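Local coordinates for uncharacterized protein (Enterococcus faecalis, PDB 4OBI) that is of unknown function but belongs to the NusG domain II family and binds a zinc ion in this beta-rich part of a probable membrane protein, at residues 16-20 / 86-90. Numbering follows the deposited sequence.
Sequences LKVDN and PHNLF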
loop_
_atom_site.group_PDB
_atom_site.type_symbol
_atom_site.label_atom_id
_atom_site.label_comp_id
_atom_site.label_asym_id
_atom_site.label_seq_id
_atom_site.Cartn_x
_atom_site.Cartn_y
_atom_site.Cartn_z
ATOM N N LEU A 16 0.688 -5.064 3.276
ATOM C CA LEU A 16 0.345 -3.835 3.973
ATOM C C LEU A 16 0.492 -4.048 5.470
ATOM O O LEU A 16 -0.154 -4.920 6.042
ATOM C CB LEU A 16 -1.096 -3.434 3.642
ATOM C CG LEU A 16 -1.706 -2.269 4.430
ATOM C CD1 LEU A 16 -0.922 -0.993 4.189
ATOM C CD2 LEU A 16 -3.165 -2.086 4.050
ATOM N N LYS A 17 1.352 -3.242 6.089
ATOM C CA LYS A 17 1.653 -3.347 7.501
ATOM C C LYS A 17 1.390 -1.992 8.133
ATOM O O LYS A 17 1.803 -0.962 7.584
ATOM C CB LYS A 17 3.121 -3.725 7.689
ATOM C CG LYS A 17 3.565 -3.818 9.137
ATOM C CD LYS A 17 4.941 -4.456 9.262
ATOM C CE LYS A 17 6.044 -3.538 8.768
ATOM N NZ LYS A 17 7.391 -4.170 8.907
ATOM N N VAL A 18 0.677 -1.995 9.257
ATOM C CA VAL A 18 0.429 -0.773 10.022
ATOM C C VAL A 18 0.671 -1.067 11.495
ATOM O O VAL A 18 0.205 -2.086 12.013
ATOM C CB VAL A 18 -1.019 -0.257 9.871
ATOM C CG1 VAL A 18 -1.183 1.093 10.573
ATOM C CG2 VAL A 18 -1.399 -0.152 8.409
ATOM N N ASP A 19 1.399 -0.177 12.163
ATOM C CA ASP A 19 1.736 -0.352 13.567
ATOM C C ASP A 19 2.281 -1.753 13.819
ATOM O O ASP A 19 1.922 -2.408 14.808
ATOM C CB ASP A 19 0.516 -0.082 14.458
ATOM C CG ASP A 19 0.024 1.357 14.365
ATOM O OD1 ASP A 19 0.861 2.266 14.177
ATOM O OD2 ASP A 19 -1.201 1.578 14.497
ATOM N N ASN A 20 3.131 -2.205 12.891
ATOM C CA ASN A 20 3.877 -3.458 13.018
ATOM C C ASN A 20 3.023 -4.715 12.910
ATOM O O ASN A 20 3.470 -5.801 13.276
ATOM C CB ASN A 20 4.682 -3.476 14.317
ATOM C CG ASN A 20 5.626 -2.306 14.421
ATOM O OD1 ASN A 20 5.393 -1.357 15.188
ATOM N ND2 ASN A 20 6.697 -2.351 13.637
ATOM N N PRO A 86 4.341 8.966 9.273
ATOM C CA PRO A 86 3.439 9.522 10.293
ATOM C C PRO A 86 2.343 8.551 10.760
ATOM O O PRO A 86 1.940 8.614 11.918
ATOM C CB PRO A 86 2.822 10.743 9.591
ATOM C CG PRO A 86 3.811 11.111 8.545
ATOM C CD PRO A 86 4.357 9.804 8.061
ATOM N N HIS A 87 1.886 7.663 9.875
ATOM C CA HIS A 87 0.862 6.676 10.237
ATOM C C HIS A 87 1.447 5.291 10.544
ATOM O O HIS A 87 0.706 4.345 10.822
ATOM C CB HIS A 87 -0.180 6.567 9.128
ATOM C CG HIS A 87 -0.965 7.824 8.912
ATOM N ND1 HIS A 87 -1.862 7.965 7.877
ATOM C CD2 HIS A 87 -0.976 9.000 9.584
ATOM C CE1 HIS A 87 -2.397 9.172 7.922
ATOM N NE2 HIS A 87 -1.880 9.820 8.952
ATOM N N ASN A 88 2.775 5.182 10.504
ATOM C CA ASN A 88 3.477 3.918 10.730
ATOM C C ASN A 88 2.960 2.798 9.810
ATOM O O ASN A 88 2.709 1.669 10.252
ATOM C CB ASN A 88 3.366 3.508 12.197
ATOM C CG ASN A 88 4.514 2.627 12.645
ATOM O OD1 ASN A 88 5.528 2.508 11.955
ATOM N ND2 ASN A 88 4.371 2.019 13.816
ATOM N N LEU A 89 2.804 3.143 8.537
ATOM C CA LEU A 89 2.212 2.275 7.530
ATOM C C LEU A 89 3.197 2.040 6.383
ATOM O O LEU A 89 3.854 2.980 5.923
ATOM C CB LEU A 89 0.930 2.901 7.000
ATOM C CG LEU A 89 0.214 2.219 5.818
ATOM C CD1 LEU A 89 -1.285 2.461 5.916
ATOM C CD2 LEU A 89 0.718 2.650 4.444
ATOM N N PHE A 90 3.278 0.791 5.915
ATOM C CA PHE A 90 4.239 0.387 4.892
ATOM C C PHE A 90 3.588 -0.582 3.913
ATOM O O PHE A 90 2.779 -1.420 4.310
ATOM C CB PHE A 90 5.463 -0.285 5.532
ATOM C CG PHE A 90 6.194 0.602 6.489
ATOM C CD1 PHE A 90 5.803 0.678 7.813
ATOM C CD2 PHE A 90 7.246 1.399 6.053
ATOM C CE1 PHE A 90 6.448 1.525 8.689
ATOM C CE2 PHE A 90 7.896 2.247 6.928
ATOM C CZ PHE A 90 7.500 2.303 8.252
HETATM O O HOH W 1 4.314 -0.729 10.688
HETATM O O HOH W 2 6.723 1.259 15.338
#
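The backbone O of N88 takes two hydrogen bonds, one from D19 N at 3.0 Å and one from a water, with the CA-H of V18 as a weaker third contact. That same water accepts from N20 N, so the turn after strand 12-18 is tied to N88, just ahead of strand 89-95, directly and through solvent. The two strands are the central pair of a four-stranded antiparallel sheet in this NusG domain II fold. K17 and F90 form the hydrogen-bonded pair, with F90 N to K17 O at 2.8 Å and K17 N to F90 O at 2.9 Å, the latter nearly straight at 170°. V18 and L89 follow as the non-hydrogen-bonded pair, and N88 with L89 makes a G1 beta bulge opposite C84, a zinc ligand.

On the buried face, CD1 of L89 lies 3.6 Å from CG2 of V18, while CG of L89 meets CD1 of L16 at 3.8 Å. V18 and L89 touch Y39 and L16 touches Y37, so all three pack against strand 34-40 of the other sheet. The H87 ring leads away from V18 and L89 and packs beside C63 and C84, two ligands of the zinc ion, while its ND1 is hydrogen-bonded to N47 OD1.

N88 sends its amide past D19, its CG swung opposite the backbone N (chi1 -154°), and the carboxylate plane of D19 is turned 54° from it; OD1 of D19 rests 3.4 Å from CB of N88. A second water bridges the amides, accepting from N88 ND2 and donating to N20 OD1.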